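Local coordinates for uncharacterized protein AbaSI (Acinetobacter baumannii, PDB 4PAR) that probably cleaves DNA containing 5-hydroxymethylcytosine, as a modification-dependent restriction endonuclease that pairs a VSR-like nuclease domain with an SRA-like domain, at residues K43-Q48 and D61-Q66; H70-E75 and E94-I99; T176-G181 and T313-E318. The protein carries 3 engineered substitutions. One frame throughout, in Å; residues are numbered along the deposited sequence.

Interaction 1: K43-Q48 and D61-Q66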
loop_
_atom_site.group_PDB
_atom_site.type_symbol
_atom_site.label_atom_id
_atom_site.label_comp_id
_atom_site.label_asym_id
_atom_site.label_seq_id
_atom_site.Cartn_x
_atom_site.Cartn_y
_atom_site.Cartn_z
ATOM N N LYS F 43 22.538 -15.914 15.877
ATOM C CA LYS F 43 21.612 -15.170 15.037
ATOM C C LYS F 43 20.571 -16.134 14.495
ATOM O O LYS F 43 20.879 -17.297 14.237
ATOM C CB LYS F 43 22.346 -14.460 13.894
ATOM C CG LYS F 43 21.450 -13.595 13.018
ATOM C CD LYS F 43 22.242 -12.830 11.966
ATOM C CE LYS F 43 21.318 -12.029 11.058
ATOM N NZ LYS F 43 22.060 -11.243 10.031
ATOM N N PHE F 44 19.338 -15.663 14.346
ATOM C CA PHE F 44 18.286 -16.498 13.775
ATOM C C PHE F 44 17.370 -15.694 12.859
ATOM O O PHE F 44 17.245 -14.474 12.996
ATOM C CB PHE F 44 17.472 -17.180 14.877
ATOM C CG PHE F 44 16.668 -16.232 15.723
ATOM C CD1 PHE F 44 15.398 -15.835 15.334
ATOM C CD2 PHE F 44 17.171 -15.760 16.916
ATOM C CE1 PHE F 44 14.665 -14.975 16.105
ATOM C CE2 PHE F 44 16.436 -14.894 17.691
ATOM C CZ PHE F 44 15.183 -14.502 17.287
ATOM N N VAL F 45 16.741 -16.388 11.914
ATOM C CA VAL F 45 15.828 -15.759 10.964
ATOM C C VAL F 45 14.557 -16.600 10.852
ATOM O O VAL F 45 14.626 -17.827 10.768
ATOM C CB VAL F 45 16.469 -15.610 9.556
ATOM C CG1 VAL F 45 15.587 -14.769 8.647
ATOM C CG2 VAL F 45 17.853 -15.010 9.648
ATOM N N THR F 46 13.400 -15.948 10.858
ATOM C CA THR F 46 12.136 -16.653 10.645
ATOM C C THR F 46 11.616 -16.448 9.230
ATOM O O THR F 46 11.763 -15.370 8.657
ATOM C CB THR F 46 11.040 -16.201 11.630
ATOM O OG1 THR F 46 10.867 -14.781 11.537
ATOM C CG2 THR F 46 11.394 -16.592 13.059
ATOM N N GLN F 47 10.999 -17.489 8.682
ATOM C CA GLN F 47 10.431 -17.444 7.341
ATOM C C GLN F 47 11.506 -17.137 6.309
ATOM O O GLN F 47 11.328 -16.289 5.435
ATOM C CB GLN F 47 9.303 -16.420 7.271
ATOM C CG GLN F 47 8.204 -16.700 8.257
ATOM C CD GLN F 47 7.026 -15.785 8.080
ATOM O OE1 GLN F 47 7.002 -14.959 7.168
ATOM N NE2 GLN F 47 6.032 -15.925 8.953
ATOM N N GLN F 48 12.623 -17.844 6.422
ATOM C CA GLN F 48 13.732 -17.657 5.502
ATOM C C GLN F 48 13.413 -18.312 4.179
ATOM O O GLN F 48 13.134 -19.512 4.134
ATOM C CB GLN F 48 15.025 -18.237 6.079
ATOM C CG GLN F 48 16.186 -18.234 5.110
ATOM C CD GLN F 48 16.618 -16.842 4.714
ATOM O OE1 GLN F 48 16.954 -16.018 5.562
ATOM N NE2 GLN F 48 16.608 -16.568 3.415
ATOM N N ASP F 61 10.710 -22.126 8.661
ATOM C CA ASP F 61 10.130 -21.363 9.760
ATOM C C ASP F 61 11.180 -20.749 10.678
ATOM O O ASP F 61 11.051 -19.595 11.083
ATOM C CB ASP F 61 9.182 -22.255 10.566
ATOM C CG ASP F 61 7.991 -22.721 9.750
ATOM O OD1 ASP F 61 7.360 -21.868 9.080
ATOM O OD2 ASP F 61 7.698 -23.939 9.768
ATOM N N LEU F 62 12.212 -21.516 11.015
ATOM C CA LEU F 62 13.310 -20.955 11.800
ATOM C C LEU F 62 14.670 -21.297 11.173
ATOM O O LEU F 62 14.880 -22.416 10.727
ATOM C CB LEU F 62 13.235 -21.452 13.246
ATOM C CG LEU F 62 14.272 -20.887 14.218
ATOM C CD1 LEU F 62 14.078 -19.397 14.389
ATOM C CD2 LEU F 62 14.196 -21.590 15.557
ATOM N N TYR F 63 15.584 -20.327 11.122
ATOM C CA TYR F 63 16.883 -20.525 10.465
ATOM C C TYR F 63 18.061 -19.918 11.226
ATOM O O TYR F 63 18.081 -18.722 11.504
ATOM C CB TYR F 63 16.838 -19.941 9.053
ATOM C CG TYR F 63 18.168 -19.895 8.328
ATOM C CD1 TYR F 63 19.050 -20.968 8.360
ATOM C CD2 TYR F 63 18.527 -18.781 7.585
ATOM C CE1 TYR F 63 20.255 -20.924 7.683
ATOM C CE2 TYR F 63 19.730 -18.728 6.908
ATOM C CZ TYR F 63 20.589 -19.800 6.955
ATOM O OH TYR F 63 21.787 -19.739 6.274
ATOM N N PHE F 64 19.044 -20.754 11.548
ATOM C CA PHE F 64 20.303 -20.293 12.123
ATOM C C PHE F 64 21.402 -20.363 11.066
ATOM O O PHE F 64 21.853 -21.457 10.702
ATOM C CB PHE F 64 20.692 -21.132 13.340
ATOM C CG PHE F 64 19.653 -21.155 14.417
ATOM C CD1 PHE F 64 19.611 -20.159 15.380
ATOM C CD2 PHE F 64 18.727 -22.180 14.480
ATOM C CE1 PHE F 64 18.657 -20.185 16.379
ATOM C CE2 PHE F 64 17.772 -22.209 15.472
ATOM C CZ PHE F 64 17.737 -21.212 16.423
ATOM N N PRO F 65 21.828 -19.192 10.568
ATOM C CA PRO F 65 22.812 -19.034 9.493
ATOM C C PRO F 65 24.211 -19.471 9.886
ATOM O O PRO F 65 24.926 -20.036 9.062
ATOM C CB PRO F 65 22.788 -17.527 9.217
ATOM C CG PRO F 65 21.481 -17.061 9.750
ATOM C CD PRO F 65 21.243 -17.901 10.957
ATOM N N GLN F 66 24.594 -19.202 11.127
ATOM C CA GLN F 66 25.937 -19.521 11.586
ATOM C C GLN F 66 26.142 -21.023 11.663
ATOM O O GLN F 66 27.241 -21.519 11.429
ATOM C CB GLN F 66 26.198 -18.891 12.951
ATOM C CG GLN F 66 25.910 -17.409 12.997
ATOM C CD GLN F 66 26.089 -16.837 14.380
ATOM O OE1 GLN F 66 26.052 -15.624 14.567
ATOM N NE2 GLN F 66 26.283 -17.709 15.362
#
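Y63 O takes a hydrogen bond of 2.7 Å from V45 N, lying in the carbonyl plane, with F44 CA adding a CA-H...O contact at 3.2 Å. V45 O returns the hydrogen bond to Y63 N, which makes V45 and Y63 a hydrogen-bonded antiparallel pair. The two strands, 45-51 and 57-64, form a beta hairpin in the central mixed sheet of the PD-(D/E)XK-type nuclease domain. Past T46 the pairing changes character. Q47 N bonds to D61 O at 3.2 Å from above the carbonyl plane, where the chain turns a corner, and Q47 and Q48 then both face T60 in a G1 beta bulge.

Among F44, L62 and F64 the packing is apolar. F44 CG lies between the backbone N and the carbonyl carbon (chi1 66°), and F44 CD1 lies 3.9 Å from L62 CD1, the two side chains crossing obliquely. L62 also rests on V30, I33 and I34 of helix 26-37. F44 CB meets F64 CE1 at 3.6 Å. K43 O comes to the edge of the F64 ring near its plane. The polar ends of T46 and D61 have partners elsewhere: T46 OG1 turns to Q16 O and R19 NE, and D61 OD2 pairs with K23 in a salt bridge.

The face of V45 and Y63 packs differently. V45 CG2 approaches P65 CG, the two side chains crossing at about a right angle. Q48 CG is anti to the backbone N (chi1 173°), which sets it 3.5 Å from Y63 CD2; the Q48 amide plane stands 76° from the ring plane.

Interaction 2: H70-E75 and E94-I99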
loop_
_atom_site.group_PDB
_atom_site.type_symbol
_atom_site.label_atom_id
_atom_site.label_comp_id
_atom_site.label_asym_id
_atom_site.label_seq_id
_atom_site.Cartn_x
_atom_site.Cartn_y
_atom_site.Cartn_z
ATOM N N HIS F 70 18.153 -25.463 9.862
ATOM C CA HIS F 70 16.775 -25.038 9.712
ATOM C C HIS F 70 15.849 -25.868 10.573
ATOM O O HIS F 70 16.157 -26.999 10.945
ATOM C CB HIS F 70 16.317 -25.126 8.264
ATOM C CG HIS F 70 17.051 -24.212 7.339
ATOM N ND1 HIS F 70 16.519 -23.022 6.900
ATOM C CD2 HIS F 70 18.266 -24.327 6.751
ATOM C CE1 HIS F 70 17.378 -22.435 6.083
ATOM N NE2 HIS F 70 18.447 -23.204 5.980
ATOM N N ILE F 71 14.712 -25.271 10.892
ATOM C CA ILE F 71 13.645 -25.939 11.594
ATOM C C ILE F 71 12.346 -25.645 10.862
ATOM O O ILE F 71 12.003 -24.480 10.596
ATOM C CB ILE F 71 13.562 -25.494 13.054
ATOM C CG1 ILE F 71 14.805 -25.969 13.806
ATOM C CG2 ILE F 71 12.314 -26.051 13.704
ATOM C CD1 ILE F 71 15.319 -24.983 14.814
ATOM N N GLU F 72 11.653 -26.721 10.519
ATOM C CA GLU F 72 10.387 -26.661 9.811
ATOM C C GLU F 72 9.283 -27.328 10.626
ATOM O O GLU F 72 9.430 -28.473 11.070
ATOM C CB GLU F 72 10.516 -27.343 8.452
ATOM C CG GLU F 72 9.231 -27.396 7.661
ATOM C CD GLU F 72 9.365 -28.213 6.394
ATOM O OE1 GLU F 72 9.830 -29.369 6.476
ATOM O OE2 GLU F 72 9.009 -27.694 5.316
ATOM N N VAL F 73 8.187 -26.609 10.832
ATOM C CA VAL F 73 6.993 -27.210 11.398
ATOM C C VAL F 73 6.240 -27.990 10.319
ATOM O O VAL F 73 5.904 -27.436 9.265
ATOM C CB VAL F 73 6.061 -26.145 12.011
ATOM C CG1 VAL F 73 4.705 -26.750 12.322
ATOM C CG2 VAL F 73 6.700 -25.532 13.256
ATOM N N ASP F 74 6.008 -29.280 10.566
ATOM C CA ASP F 74 5.196 -30.102 9.673
ATOM C C ASP F 74 3.788 -30.243 10.221
ATOM O O ASP F 74 3.569 -30.794 11.299
ATOM C CB ASP F 74 5.801 -31.500 9.459
ATOM C CG ASP F 74 5.035 -32.329 8.401
ATOM O OD1 ASP F 74 3.940 -31.903 7.962
ATOM O OD2 ASP F 74 5.527 -33.410 8.009
ATOM N N GLU F 75 2.868 -29.658 9.480
ATOM C CA GLU F 75 1.464 -29.916 9.571
ATOM C C GLU F 75 1.064 -30.544 8.266
ATOM O O GLU F 75 0.375 -31.537 8.226
ATOM C CB GLU F 75 0.726 -28.612 9.709
ATOM C CG GLU F 75 1.441 -27.606 10.571
ATOM C CD GLU F 75 0.643 -26.342 10.732
ATOM O OE1 GLU F 75 -0.385 -26.219 10.062
ATOM O OE2 GLU F 75 1.036 -25.473 11.517
ATOM N N GLU F 94 15.617 -30.864 2.194
ATOM C CA GLU F 94 14.896 -29.672 1.757
ATOM C C GLU F 94 13.497 -29.618 2.375
ATOM O O GLU F 94 12.924 -30.657 2.700
ATOM C CB GLU F 94 14.803 -29.651 0.231
ATOM C CG GLU F 94 16.146 -29.684 -0.468
ATOM C CD GLU F 94 16.011 -29.615 -1.974
ATOM O OE1 GLU F 94 14.870 -29.739 -2.467
ATOM O OE2 GLU F 94 17.040 -29.437 -2.661
ATOM N N PRO F 95 12.945 -28.403 2.551
ATOM C CA PRO F 95 11.649 -28.245 3.224
ATOM C C PRO F 95 10.492 -28.923 2.495
ATOM O O PRO F 95 10.595 -29.223 1.307
ATOM C CB PRO F 95 11.452 -26.726 3.247
ATOM C CG PRO F 95 12.316 -26.212 2.159
ATOM C CD PRO F 95 13.507 -27.104 2.143
ATOM N N LEU F 96 9.408 -29.178 3.216
ATOM C CA LEU F 96 8.232 -29.818 2.634
ATOM C C LEU F 96 7.277 -28.801 2.009
ATOM O O LEU F 96 6.409 -29.157 1.212
ATOM C CB LEU F 96 7.489 -30.635 3.696
ATOM C CG LEU F 96 7.986 -32.018 4.130
ATOM C CD1 LEU F 96 9.444 -32.245 3.803
ATOM C CD2 LEU F 96 7.751 -32.202 5.620
ATOM N N TYR F 97 7.446 -27.531 2.365
ATOM C CA TYR F 97 6.494 -26.504 1.957
ATOM C C TYR F 97 7.107 -25.570 0.940
ATOM O O TYR F 97 8.198 -25.049 1.155
ATOM C CB TYR F 97 6.011 -25.691 3.159
ATOM C CG TYR F 97 5.320 -26.493 4.235
ATOM C CD1 TYR F 97 6.054 -27.139 5.218
ATOM C CD2 TYR F 97 3.934 -26.588 4.278
ATOM C CE1 TYR F 97 5.435 -27.865 6.210
ATOM C CE2 TYR F 97 3.303 -27.313 5.269
ATOM C CZ TYR F 97 4.061 -27.951 6.233
ATOM O OH TYR F 97 3.459 -28.679 7.229
ATOM N N SER F 98 6.394 -25.344 -0.157
ATOM C CA SER F 98 6.915 -24.517 -1.235
ATOM C C SER F 98 5.884 -23.495 -1.695
ATOM O O SER F 98 4.779 -23.443 -1.170
ATOM C CB SER F 98 7.351 -25.396 -2.404
ATOM O OG SER F 98 6.305 -26.266 -2.793
ATOM N N ILE F 99 6.254 -22.679 -2.674
ATOM C CA ILE F 99 5.361 -21.655 -3.196
ATOM C C ILE F 99 5.042 -21.953 -4.652
ATOM O O ILE F 99 5.900 -22.444 -5.384
ATOM C CB ILE F 99 5.990 -20.256 -3.090
ATOM C CG1 ILE F 99 6.637 -20.068 -1.720
ATOM C CG2 ILE F 99 4.957 -19.175 -3.355
ATOM C CD1 ILE F 99 5.671 -20.225 -0.566
#
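The Y97 ring meets strand 70-74 and the residue after it, E75, with its edge: the E72 carboxylate carbon CD and the E75 amide nitrogen both lie in the ring plane. Y97 CD1 faces E72 OE2 at 3.0 Å, with the carboxylate turned 80° from the ring, and V73 O stands obliquely off Y97 CE1. K23 adds a cation-pi interaction with this ring. At the tip, E75 N donates to Y97 OH at 2.5 Å, and G76 N binds the same oxygen, giving the phenol two backbone amides.

The E72 side chain extends beyond CG, which is anti to the backbone N (chi1 177°). Its OE2 accepts from L96 N at 2.6 Å through the syn lone pair, and a weak bond from Y97 N joins it at the same oxygen. E72 OE1 forms a salt bridge with R122, so both carboxylate oxygens are engaged. L96 CD2 lies 3.5 Å from D74 OD2, the two side chains crossing at about a right angle.

Strands 70-74 and 97-99 run at 93° to each other, their axes 10.5 Å apart. The first belongs to the nuclease core sheet, between strands 57-64 and 119-124; the second pairs antiparallel with strand 85-87 in a small separate sheet.

Interaction 3: T176-G181 and T313-E318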
loop_
_atom_site.group_PDB
_atom_site.type_symbol
_atom_site.label_atom_id
_atom_site.label_comp_id
_atom_site.label_asym_id
_atom_site.label_seq_id
_atom_site.Cartn_x
_atom_site.Cartn_y
_atom_site.Cartn_z
ATOM N N THR F 176 34.615 -3.460 10.133
ATOM C CA THR F 176 34.804 -4.705 10.858
ATOM C C THR F 176 35.279 -5.831 9.946
ATOM O O THR F 176 36.065 -6.683 10.361
ATOM C CB THR F 176 33.510 -5.131 11.552
ATOM O OG1 THR F 176 32.525 -5.444 10.561
ATOM C CG2 THR F 176 33.000 -4.001 12.433
ATOM N N TYR F 177 34.798 -5.836 8.706
ATOM C CA TYR F 177 35.206 -6.852 7.741
ATOM C C TYR F 177 36.578 -6.535 7.154
ATOM O O TYR F 177 37.318 -7.438 6.758
ATOM C CB TYR F 177 34.166 -6.990 6.628
ATOM C CG TYR F 177 32.871 -7.611 7.094
ATOM C CD1 TYR F 177 32.808 -8.954 7.442
ATOM C CD2 TYR F 177 31.710 -6.856 7.187
ATOM C CE1 TYR F 177 31.624 -9.526 7.872
ATOM C CE2 TYR F 177 30.522 -7.419 7.616
ATOM C CZ TYR F 177 30.484 -8.754 7.957
ATOM O OH TYR F 177 29.304 -9.317 8.385
ATOM N N ILE F 178 36.912 -5.249 7.094
ATOM C CA ILE F 178 38.267 -4.852 6.729
ATOM C C ILE F 178 39.231 -5.352 7.805
ATOM O O ILE F 178 40.287 -5.903 7.500
ATOM C CB ILE F 178 38.396 -3.324 6.567
ATOM C CG1 ILE F 178 37.561 -2.841 5.380
ATOM C CG2 ILE F 178 39.848 -2.930 6.377
ATOM C CD1 ILE F 178 37.451 -1.333 5.279
ATOM N N ASP F 179 38.840 -5.176 9.066
ATOM C CA ASP F 179 39.625 -5.649 10.206
ATOM C C ASP F 179 39.744 -7.170 10.242
ATOM O O ASP F 179 40.785 -7.711 10.609
ATOM C CB ASP F 179 39.003 -5.162 11.517
ATOM C CG ASP F 179 39.056 -3.657 11.664
ATOM O OD1 ASP F 179 39.495 -2.977 10.711
ATOM O OD2 ASP F 179 38.644 -3.154 12.731
ATOM N N LEU F 180 38.666 -7.854 9.880
ATOM C CA LEU F 180 38.661 -9.310 9.869
ATOM C C LEU F 180 39.611 -9.809 8.790
ATOM O O LEU F 180 40.329 -10.792 8.977
ATOM C CB LEU F 180 37.245 -9.847 9.639
ATOM C CG LEU F 180 37.042 -11.361 9.755
ATOM C CD1 LEU F 180 37.488 -11.864 11.122
ATOM C CD2 LEU F 180 35.587 -11.733 9.492
ATOM N N GLY F 181 39.617 -9.105 7.664
ATOM C CA GLY F 181 40.499 -9.437 6.564
ATOM C C GLY F 181 39.804 -10.149 5.423
ATOM O O GLY F 181 40.309 -10.163 4.303
ATOM N N THR F 313 39.782 -8.490 2.019
ATOM C CA THR F 313 39.378 -7.088 1.960
ATOM C C THR F 313 40.585 -6.154 1.943
ATOM O O THR F 313 41.723 -6.599 2.082
ATOM C CB THR F 313 38.480 -6.721 3.152
ATOM O OG1 THR F 313 39.233 -6.824 4.366
ATOM C CG2 THR F 313 37.290 -7.661 3.224
ATOM N N TYR F 314 40.333 -4.855 1.797
ATOM C CA TYR F 314 41.415 -3.876 1.699
ATOM C C TYR F 314 41.028 -2.512 2.277
ATOM O O TYR F 314 39.893 -2.065 2.129
ATOM C CB TYR F 314 41.850 -3.707 0.238
ATOM C CG TYR F 314 42.337 -4.980 -0.429
ATOM C CD1 TYR F 314 43.638 -5.432 -0.242
ATOM C CD2 TYR F 314 41.496 -5.725 -1.248
ATOM C CE1 TYR F 314 44.086 -6.594 -0.850
ATOM C CE2 TYR F 314 41.936 -6.888 -1.859
ATOM C CZ TYR F 314 43.230 -7.317 -1.657
ATOM O OH TYR F 314 43.670 -8.471 -2.265
ATOM N N SER F 315 41.985 -1.852 2.921
ATOM C CA SER F 315 41.770 -0.521 3.487
ATOM C C SER F 315 41.553 0.517 2.384
ATOM O O SER F 315 41.991 0.310 1.251
ATOM C CB SER F 315 42.961 -0.123 4.366
ATOM O OG SER F 315 43.135 -1.037 5.436
ATOM N N PRO F 316 40.868 1.633 2.709
ATOM C CA PRO F 316 40.650 2.737 1.763
ATOM C C PRO F 316 41.932 3.212 1.079
ATOM O O PRO F 316 42.996 3.224 1.699
ATOM C CB PRO F 316 40.066 3.837 2.649
ATOM C CG PRO F 316 39.324 3.089 3.698
ATOM C CD PRO F 316 40.143 1.852 3.974
ATOM N N LYS F 317 41.821 3.598 -0.190
ATOM C CA LYS F 317 42.989 3.926 -1.004
ATOM C C LYS F 317 43.091 5.423 -1.292
ATOM O O LYS F 317 42.165 6.025 -1.834
ATOM C CB LYS F 317 42.942 3.139 -2.319
ATOM C CG LYS F 317 44.244 3.123 -3.105
ATOM C CD LYS F 317 44.169 2.120 -4.250
ATOM C CE LYS F 317 45.526 1.919 -4.906
ATOM N NZ LYS F 317 45.507 0.800 -5.892
ATOM N N GLU F 318 44.221 6.018 -0.926
ATOM C CA GLU F 318 44.458 7.433 -1.191
ATOM C C GLU F 318 45.889 7.670 -1.662
ATOM O O GLU F 318 46.132 7.897 -2.847
ATOM C CB GLU F 318 44.169 8.273 0.055
ATOM C CG GLU F 318 44.324 9.773 -0.158
ATOM C CD GLU F 318 43.337 10.322 -1.171
ATOM O OE1 GLU F 318 42.171 9.876 -1.171
ATOM O OE2 GLU F 318 43.730 11.198 -1.971
#
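Two hydrogen bonds tie T313 to the end of helix 174-180. T313 N donates to G181 O at 2.9 Å, coming from above the carbonyl plane, 50° out of it. T313 OG1 donates to Y177 O at 3.1 Å, tilted 28° from the plane of the Y177 carbonyl. The hydroxyl gets there because OG1 sits between the backbone N and the carbonyl carbon of T313 (chi1 65°). Y177 O already accepts from G181 N within the last turn of the helix, and the two donors reach it from opposite faces of its plane, so a carbonyl at the helix end is satisfied twice.

G181, the first residue to leave helical angles, takes positive phi as the helix stops and the chain heads into strand 182-184. That strand pairs antiparallel with strand 302-312, whose chain continues directly into T313. The contact thus joins the end of helix 174-180 to the chain leaving strand 302-312, in the SRA-like domain.

Van der Waals contacts carry the rest. T313 OG1 comes within 3.2 Å of I178 CA, and T313 CG2 lies 3.5 Å from Y177 O. The branches of I178 spread along the C-terminal loop: CG2 faces S315 OG at 3.9 Å, while CD1 approaches Y314 O at 4.1 Å and P316 CD at 4.4 Å. The ring of Y314 belongs to another neighbour, meeting that of Y217.

How the interactions relate
From the N terminus, interaction 1 comes first, closing the short hairpin between strands 45-51 and 57-64. The chain then enters strand 69-74, and interaction 2 closes the loop from there to strand 97-99. The two are in series but touch: L62 O meets I71 N between neighbouring strands, and the D61 carboxylate reaches V73 N, both probable hydrogen bonds. Interaction 2 thus links this nuclease core to the small sheet beside it. Interaction 3 follows much later, closing a loop of 131 intervening residues that spans most of the SRA-like domain. It touches neither of the others; its centre lies about 39 Å from that of interaction 2. None nests or crosses.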